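Long-range contacts in CutA1 (Shewanella, PDB 3AHP), which probably binds divalent metal ions and contributes to metal tolerance, as a trimer of the CutA1 family: residues L8-C13 with P58-C63; K62-D67 with Q100-N105. All coordinates share one frame; numbering follows the deposited sequence.

Contact 1: L8-C13 with P58-C63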
ATOM      1  N   LEU B   8       1.756  -7.252  -5.984  1.00 23.23           N
ATOM      2  CA  LEU B   8       2.355  -6.396  -4.973  1.00 21.98           C
ATOM      3  C   LEU B   8       2.312  -7.077  -3.609  1.00 20.28           C
ATOM      4  O   LEU B   8       1.251  -7.418  -3.112  1.00 19.95           O
ATOM      5  CB  LEU B   8       1.605  -5.067  -4.931  1.00 23.42           C
ATOM      6  CG  LEU B   8       2.154  -3.930  -4.077  1.00 22.80           C
ATOM      7  CD1 LEU B   8       3.559  -3.616  -4.488  1.00 21.67           C
ATOM      8  CD2 LEU B   8       1.238  -2.701  -4.167  1.00 22.44           C
ATOM      9  N   ILE B   9       3.485  -7.296  -3.028  1.00 20.64           N
ATOM     10  CA  ILE B   9       3.615  -7.949  -1.725  1.00 19.68           C
ATOM     11  C   ILE B   9       3.966  -6.940  -0.646  1.00 19.22           C
ATOM     12  O   ILE B   9       4.850  -6.098  -0.836  1.00 17.14           O
ATOM     13  CB  ILE B   9       4.704  -9.029  -1.747  1.00 19.31           C
ATOM     14  CG1 ILE B   9       4.279 -10.168  -2.671  1.00 21.15           C
ATOM     15  CG2 ILE B   9       4.981  -9.546  -0.324  1.00 19.14           C
ATOM     16  CD1 ILE B   9       5.300 -11.294  -2.768  1.00 25.70           C
ATOM     17  N   PHE B  10       3.255  -7.012   0.476  1.00 19.16           N
ATOM     18  CA  PHE B  10       3.581  -6.178   1.633  1.00 19.65           C
ATOM     19  C   PHE B  10       4.168  -7.056   2.705  1.00 19.83           C
ATOM     20  O   PHE B  10       3.655  -8.139   2.982  1.00 20.81           O
ATOM     21  CB  PHE B  10       2.342  -5.471   2.199  1.00 19.30           C
ATOM     22  CG  PHE B  10       1.726  -4.490   1.268  1.00 17.85           C
ATOM     23  CD1 PHE B  10       0.792  -4.902   0.324  1.00 20.57           C
ATOM     24  CD2 PHE B  10       2.079  -3.154   1.322  1.00 15.69           C
ATOM     25  CE1 PHE B  10       0.228  -3.977  -0.573  1.00 19.87           C
ATOM     26  CE2 PHE B  10       1.516  -2.235   0.453  1.00 14.07           C
ATOM     27  CZ  PHE B  10       0.598  -2.650  -0.508  1.00 13.91           C
ATOM     28  N   THR B  11       5.196  -6.552   3.364  1.00 20.67           N
ATOM     29  CA  THR B  11       5.795  -7.267   4.477  1.00 22.30           C
ATOM     30  C   THR B  11       6.567  -6.289   5.342  1.00 21.65           C
ATOM     31  O   THR B  11       6.551  -5.107   5.103  1.00 23.58           O
ATOM     32  CB  THR B  11       6.702  -8.426   3.998  1.00 21.69           C
ATOM     33  OG1 THR B  11       7.122  -9.193   5.125  1.00 26.34           O
ATOM     34  CG2 THR B  11       7.917  -7.907   3.278  1.00 20.01           C
ATOM     35  N   THR B  12       7.269  -6.790   6.334  1.00 23.71           N
ATOM     36  CA  THR B  12       7.689  -5.960   7.443  1.00 23.85           C
ATOM     37  C   THR B  12       8.922  -6.614   8.028  1.00 23.43           C
ATOM     38  O   THR B  12       9.015  -7.822   8.017  1.00 24.62           O
ATOM     39  CB  THR B  12       6.565  -5.915   8.498  1.00 24.47           C
ATOM     40  OG1 THR B  12       6.132  -4.564   8.702  1.00 23.11           O
ATOM     41  CG2 THR B  12       7.014  -6.549   9.790  1.00 24.94           C
ATOM     42  N   CYS B  13       9.916  -5.828   8.417  1.00 24.63           N
ATOM     43  CA  CYS B  13      11.079  -6.360   9.114  1.00 25.95           C
ATOM     44  C   CYS B  13      11.299  -5.620  10.414  1.00 26.29           C
ATOM     45  O   CYS B  13      10.937  -4.458  10.512  1.00 27.28           O
ATOM     46  CB  CYS B  13      12.321  -6.238   8.239  1.00 27.61           C
ATOM     47  SG  CYS B  13      12.399  -7.428   6.894  1.00 30.63           S
ATOM     48  N   PRO B  58       8.897  -1.328   6.887  1.00 24.28           N
ATOM     49  CA  PRO B  58       7.933  -1.807   5.920  1.00 23.47           C
ATOM     50  C   PRO B  58       8.532  -2.097   4.556  1.00 22.93           C
ATOM     51  O   PRO B  58       9.426  -1.440   4.177  1.00 21.36           O
ATOM     52  CB  PRO B  58       6.966  -0.658   5.865  1.00 23.82           C
ATOM     53  CG  PRO B  58       7.715   0.443   6.153  1.00 23.98           C
ATOM     54  CD  PRO B  58       8.730   0.101   7.101  1.00 22.67           C
ATOM     55  N   MET B  59       8.061  -3.116   3.864  1.00 23.71           N
ATOM     56  CA  MET B  59       8.591  -3.437   2.531  1.00 25.84           C
ATOM     57  C   MET B  59       7.482  -3.640   1.492  1.00 24.67           C
ATOM     58  O   MET B  59       6.510  -4.337   1.759  1.00 24.79           O
ATOM     59  CB  MET B  59       9.463  -4.692   2.582  1.00 26.61           C
ATOM     60  CG  MET B  59      10.786  -4.515   3.280  1.00 30.72           C
ATOM     61  SD  MET B  59      11.823  -5.983   3.135  1.00 41.27           S
ATOM     62  CE  MET B  59      12.843  -5.532   1.760  1.00 37.75           C
ATOM     63  N   GLN B  60       7.652  -3.059   0.307  1.00 23.15           N
ATOM     64  CA  GLN B  60       6.858  -3.449  -0.853  1.00 24.43           C
ATOM     65  C   GLN B  60       7.694  -4.234  -1.861  1.00 23.00           C
ATOM     66  O   GLN B  60       8.742  -3.773  -2.284  1.00 23.14           O
ATOM     67  CB  GLN B  60       6.273  -2.230  -1.555  1.00 25.13           C
ATOM     68  CG  GLN B  60       5.280  -1.390  -0.760  1.00 27.11           C
ATOM     69  CD  GLN B  60       4.770  -0.205  -1.589  1.00 34.74           C
ATOM     70  OE1 GLN B  60       4.013   0.635  -1.091  1.00 30.92           O
ATOM     71  NE2 GLN B  60       5.209  -0.130  -2.868  1.00 31.19           N
ATOM     72  N   ILE B  61       7.210  -5.406  -2.261  1.00 22.31           N
ATOM     73  CA  ILE B  61       7.888  -6.217  -3.281  1.00 21.60           C
ATOM     74  C   ILE B  61       7.075  -6.267  -4.572  1.00 21.38           C
ATOM     75  O   ILE B  61       5.893  -6.607  -4.557  1.00 20.33           O
ATOM     76  CB  ILE B  61       8.132  -7.679  -2.820  1.00 21.26           C
ATOM     77  CG1 ILE B  61       9.005  -7.724  -1.556  1.00 22.25           C
ATOM     78  CG2 ILE B  61       8.763  -8.478  -3.941  1.00 16.99           C
ATOM     79  CD1 ILE B  61       8.735  -8.931  -0.652  1.00 16.70           C
ATOM     80  N   LYS B  62       7.704  -5.946  -5.694  1.00 21.27           N
ATOM     81  CA  LYS B  62       7.000  -6.066  -6.949  1.00 22.90           C
ATOM     82  C   LYS B  62       7.586  -7.184  -7.774  1.00 23.14           C
ATOM     83  O   LYS B  62       8.804  -7.251  -7.972  1.00 23.67           O
ATOM     84  CB  LYS B  62       6.979  -4.739  -7.704  1.00 23.89           C
ATOM     85  CG  LYS B  62       6.219  -3.646  -6.963  1.00 25.69           C
ATOM     86  CD  LYS B  62       6.944  -2.322  -7.047  1.00 35.62           C
ATOM     87  CE  LYS B  62       7.752  -2.028  -5.799  1.00 38.19           C
ATOM     88  NZ  LYS B  62       7.102  -0.931  -5.008  1.00 47.40           N
ATOM     89  N   CYS B  63       6.718  -8.091  -8.213  1.00 22.85           N
ATOM     90  CA  CYS B  63       7.159  -9.359  -8.748  1.00 23.20           C
ATOM     91  C   CYS B  63       6.138 -10.028  -9.652  1.00 23.80           C
ATOM     92  O   CYS B  63       4.968  -9.659  -9.676  1.00 22.21           O
ATOM     93  CB  CYS B  63       7.502 -10.299  -7.600  1.00 24.95           C
ATOM     94  SG  CYS B  63       6.073 -10.958  -6.754  1.00 27.67           S
TER

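Contact 2: K62-D67 with Q100-N105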
ATOM      1  N   LYS B  62       7.704  -5.946  -5.694  1.00 21.27           N
ATOM      2  CA  LYS B  62       7.000  -6.066  -6.949  1.00 22.90           C
ATOM      3  C   LYS B  62       7.586  -7.184  -7.774  1.00 23.14           C
ATOM      4  O   LYS B  62       8.804  -7.251  -7.972  1.00 23.67           O
ATOM      5  CB  LYS B  62       6.979  -4.739  -7.704  1.00 23.89           C
ATOM      6  CG  LYS B  62       6.219  -3.646  -6.963  1.00 25.69           C
ATOM      7  CD  LYS B  62       6.944  -2.322  -7.047  1.00 35.62           C
ATOM      8  CE  LYS B  62       7.752  -2.028  -5.799  1.00 38.19           C
ATOM      9  NZ  LYS B  62       7.102  -0.931  -5.008  1.00 47.40           N
ATOM     10  N   CYS B  63       6.718  -8.091  -8.213  1.00 22.85           N
ATOM     11  CA  CYS B  63       7.159  -9.359  -8.748  1.00 23.20           C
ATOM     12  C   CYS B  63       6.138 -10.028  -9.652  1.00 23.80           C
ATOM     13  O   CYS B  63       4.968  -9.659  -9.676  1.00 22.21           O
ATOM     14  CB  CYS B  63       7.502 -10.299  -7.600  1.00 24.95           C
ATOM     15  SG  CYS B  63       6.073 -10.958  -6.754  1.00 27.67           S
ATOM     16  N   MET B  64       6.596 -11.059 -10.356  1.00 26.18           N
ATOM     17  CA  MET B  64       5.725 -11.994 -11.067  1.00 27.11           C
ATOM     18  C   MET B  64       5.104 -13.041 -10.145  1.00 27.23           C
ATOM     19  O   MET B  64       5.777 -13.664  -9.334  1.00 26.37           O
ATOM     20  CB  MET B  64       6.525 -12.700 -12.152  1.00 28.26           C
ATOM     21  CG  MET B  64       7.226 -11.747 -13.098  1.00 30.90           C
ATOM     22  SD  MET B  64       6.092 -10.895 -14.211  1.00 40.34           S
ATOM     23  CE  MET B  64       5.187 -12.278 -14.918  1.00 31.85           C
ATOM     24  N   THR B  65       3.812 -13.248 -10.290  1.00 28.04           N
ATOM     25  CA  THR B  65       3.119 -14.214  -9.467  1.00 28.74           C
ATOM     26  C   THR B  65       3.854 -15.532  -9.547  1.00 29.08           C
ATOM     27  O   THR B  65       3.799 -16.374  -8.660  1.00 29.47           O
ATOM     28  CB  THR B  65       1.713 -14.380 -10.002  1.00 29.57           C
ATOM     29  OG1 THR B  65       1.029 -13.135  -9.853  1.00 27.92           O
ATOM     30  CG2 THR B  65       0.970 -15.507  -9.291  1.00 27.97           C
ATOM     31  N   THR B  66       4.534 -15.714 -10.655  1.00 31.13           N
ATOM     32  CA  THR B  66       5.156 -16.986 -10.946  1.00 31.75           C
ATOM     33  C   THR B  66       6.354 -17.255 -10.009  1.00 32.03           C
ATOM     34  O   THR B  66       6.534 -18.359  -9.520  1.00 31.88           O
ATOM     35  CB  THR B  66       5.508 -17.048 -12.455  1.00 31.74           C
ATOM     36  OG1 THR B  66       5.251 -18.355 -12.938  1.00 32.28           O
ATOM     37  CG2 THR B  66       6.942 -16.630 -12.765  1.00 27.58           C
ATOM     38  N   ASP B  67       7.082 -16.200  -9.659  1.00 32.40           N
ATOM     39  CA  ASP B  67       8.178 -16.305  -8.717  1.00 31.41           C
ATOM     40  C   ASP B  67       7.694 -16.415  -7.280  1.00 30.39           C
ATOM     41  O   ASP B  67       8.507 -16.581  -6.379  1.00 30.37           O
ATOM     42  CB  ASP B  67       9.105 -15.091  -8.808  1.00 32.14           C
ATOM     43  CG  ASP B  67       9.569 -14.804 -10.209  1.00 34.08           C
ATOM     44  OD1 ASP B  67      10.109 -15.709 -10.876  1.00 35.53           O
ATOM     45  OD2 ASP B  67       9.482 -13.626 -10.606  1.00 41.98           O
ATOM     46  N   GLN B 100       6.371  -4.987 -18.150  1.00 36.77           N
ATOM     47  CA  GLN B 100       7.390  -5.614 -18.937  1.00 37.41           C
ATOM     48  C   GLN B 100       8.700  -5.781 -18.225  1.00 37.34           C
ATOM     49  O   GLN B 100       9.213  -6.850 -18.165  1.00 37.37           O
ATOM     50  CB  GLN B 100       7.580  -4.813 -20.203  1.00 37.72           C
ATOM     51  CG  GLN B 100       8.053  -5.571 -21.405  1.00 39.43           C
ATOM     52  CD  GLN B 100       7.305  -6.821 -21.665  1.00 43.04           C
ATOM     53  OE1 GLN B 100       7.802  -7.892 -21.439  1.00 45.23           O
ATOM     54  NE2 GLN B 100       6.115  -6.694 -22.178  1.00 42.07           N
ATOM     55  N   TRP B 101       9.247  -4.705 -17.705  1.00 37.37           N
ATOM     56  CA  TRP B 101      10.547  -4.742 -17.053  1.00 38.72           C
ATOM     57  C   TRP B 101      10.582  -5.750 -15.924  1.00 39.03           C
ATOM     58  O   TRP B 101      11.557  -6.492 -15.783  1.00 39.06           O
ATOM     59  CB  TRP B 101      10.903  -3.368 -16.506  1.00 39.54           C
ATOM     60  CG  TRP B 101      12.143  -3.341 -15.660  1.00 41.50           C
ATOM     61  CD1 TRP B 101      13.422  -3.564 -16.076  1.00 45.52           C
ATOM     62  CD2 TRP B 101      12.230  -2.973 -14.278  1.00 42.75           C
ATOM     63  NE1 TRP B 101      14.301  -3.374 -15.034  1.00 44.67           N
ATOM     64  CE2 TRP B 101      13.595  -3.014 -13.919  1.00 44.41           C
ATOM     65  CE3 TRP B 101      11.287  -2.602 -13.309  1.00 41.75           C
ATOM     66  CZ2 TRP B 101      14.042  -2.694 -12.636  1.00 43.93           C
ATOM     67  CZ3 TRP B 101      11.727  -2.321 -12.027  1.00 42.75           C
ATOM     68  CH2 TRP B 101      13.096  -2.370 -11.701  1.00 43.88           C
ATOM     69  N   ILE B 102       9.527  -5.733 -15.107  1.00 38.75           N
ATOM     70  CA  ILE B 102       9.267  -6.768 -14.120  1.00 36.67           C
ATOM     71  C   ILE B 102       9.255  -8.137 -14.745  1.00 37.25           C
ATOM     72  O   ILE B 102       9.860  -9.055 -14.224  1.00 37.13           O
ATOM     73  CB  ILE B 102       7.920  -6.549 -13.408  1.00 36.31           C
ATOM     74  CG1 ILE B 102       7.930  -5.208 -12.665  1.00 36.18           C
ATOM     75  CG2 ILE B 102       7.635  -7.704 -12.450  1.00 28.75           C
ATOM     76  CD1 ILE B 102       6.597  -4.841 -11.983  1.00 34.02           C
ATOM     77  N   LYS B 103       8.511  -8.277 -15.835  1.00 39.83           N
ATOM     78  CA  LYS B 103       8.423  -9.535 -16.582  1.00 41.92           C
ATOM     79  C   LYS B 103       9.786 -10.013 -17.119  1.00 42.57           C
ATOM     80  O   LYS B 103      10.107 -11.200 -17.056  1.00 43.28           O
ATOM     81  CB  LYS B 103       7.369  -9.404 -17.696  1.00 41.83           C
ATOM     82  CG  LYS B 103       7.319 -10.534 -18.702  1.00 44.39           C
ATOM     83  CD  LYS B 103       6.244 -11.540 -18.383  1.00 50.44           C
ATOM     84  CE  LYS B 103       5.943 -12.420 -19.593  1.00 55.43           C
ATOM     85  NZ  LYS B 103       4.680 -11.991 -20.266  1.00 54.25           N
ATOM     86  N   ASP B 104      10.618  -9.072 -17.550  1.00 43.26           N
ATOM     87  CA  ASP B 104      11.883  -9.394 -18.202  1.00 44.80           C
ATOM     88  C   ASP B 104      13.024  -9.640 -17.237  1.00 46.40           C
ATOM     89  O   ASP B 104      14.075 -10.117 -17.639  1.00 47.46           O
ATOM     90  CB  ASP B 104      12.297  -8.273 -19.144  1.00 44.05           C
ATOM     91  CG  ASP B 104      11.490  -8.259 -20.401  1.00 43.25           C
ATOM     92  OD1 ASP B 104      10.966  -9.332 -20.789  1.00 37.39           O
ATOM     93  OD2 ASP B 104      11.357  -7.160 -20.974  1.00 44.69           O
ATOM     94  N   ASN B 105      12.861  -9.214 -15.991  1.00 47.74           N
ATOM     95  CA  ASN B 105      13.936  -9.301 -15.016  1.00 48.19           C
ATOM     96  C   ASN B 105      13.925 -10.621 -14.256  1.00 48.50           C
ATOM     97  O   ASN B 105      14.877 -10.959 -13.548  1.00 48.56           O
ATOM     98  CB  ASN B 105      13.869  -8.128 -14.049  1.00 47.76           C
ATOM     99  CG  ASN B 105      15.212  -7.808 -13.445  1.00 53.37           C
ATOM    100  OD1 ASN B 105      15.670  -8.488 -12.519  1.00 59.01           O
ATOM    101  ND2 ASN B 105      15.868  -6.774 -13.970  1.00 53.07           N
TER

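Contact 1: L8-C13 with P58-C63
The contact pairs the two central strands of the CutA1 ferredoxin-like sheet, 6-13 and 50-64, antiparallel with Ile9 opposite Ile61 and Thr11 opposite Met59. At both pairs the backbones bond in each direction. The N-H of Ile9 reaches Ile61 O at 2.9 Å in the carbonyl plane, and Ile61 N returns a bond of 2.8 Å to Ile9 O. At the next hydrogen-bonded pair, Met59 N donates to Thr11 O at 2.8 Å from above the carbonyl plane, 38° out of it. Between these pairs the CA-H of Phe10 faces Met59 O and that of Gln60 faces Ile9 O.

Beta-branched Ile9, Thr11 and Ile61, well suited to an extended strand, share one face with the unbranched Met59. Ile9 CG2 meets Ile61 CD1 at 3.8 Å, and Thr11 CG2 lies 3.6 Å from Met59 CB. Thr11 has OG1 anti to its backbone N (chi1 -173°), where it bonds to the carbonyl of Glu85, while its methyl serves the apolar layer. Helices 16-28 and 68-78 cover this face, Ala23 touching Met59 and Tyr68 touching Ile9.

On the other face Leu8 and Lys62 lie side by side, Leu8 CD1 3.6 Å from Lys62 CG; lysine suits this place because its methylenes pack on Leu8 while its amine forms a salt bridge with Glu85 of the second subunit. The Phe10 ring meets Gln60 CG obliquely at CE2 (4.0 Å) and packs on Phe10 of the second subunit. One face under helices and the other turned to neighbouring subunits is the arrangement of the trimeric CutA1 ferredoxin-like fold.

Contact 2: K62-D67 with Q100-N105
The peptide group joining Cys63 to Met64 carries the branch methyl of Ile102 squarely over one face, CG2 standing 3.9 Å above Cys63 C. Within the sheet the backbone of Cys63 bonds to Leu7; its CB points away from the helix segment, and the side chain touches Ile71 of helix 68-78. The indole of Trp101, an aromatic flat group of the same helix as Ile102, turns instead to Ala33, Cys34 and the ring of Tyr98. Here the C-terminal helix 96-105 of the ferredoxin-like CutA1 fold packs against the end of strand 50-64; the axes of the segments 62-64 and 100-105 come within 7.8 Å and cross at -61°.

An isoleucine suits the inner side of this helix, since its two branches serve different residues: CG2 rests on the strand backbone, and CD1 comes within 4.3 Å of Lys62 CB.

Met64 fills the angle between strand and helix. Its CG stands anti to its own carbonyl carbon (chi1 -54°), and the chain bends again at chi2 and chi3 to lie against the helix backbone. The sulfur is 4.0 Å from Ile102 CG2 and 3.6 Å from Lys103 CA, a fit that suits methionine's flexible, unbranched chain. An alanine here would probably open a gap beside Ile102 CG2 and leave the stem of Lys103 without its apolar neighbour.

Beyond Met64 the chain turns in a 3-10 segment, Asp67 N bonding to Met64 O at 2.9 Å. Lys103 suits the solvent-exposed side of the helix, where its methylenes still pack on Met64: CD lies 3.7 Å from Met64 CE.

Contact 1 and contact 2 have centres about 14 Å apart and share strand 50-64, meeting at Lys62 and Cys63. Contact 1 lies about 3 Å from the centre of the chain, where 6-13 and 50-64 pair; contact 2 lies at the far end of the second strand, about 13 Å out. Along the chain, strand 6-13 comes first, then 50-64, and 100-105, on helix 96-105 near the C-terminus, comes last, after helix 68-78 and strand 86-94. The shared strand thus links the core of the sheet to the C-terminal helix. Both contacts also touch the second subunit, through the salt bridge of the shared Lys62 and, in contact 2, through Trp101 and Asn105 of the helix as well.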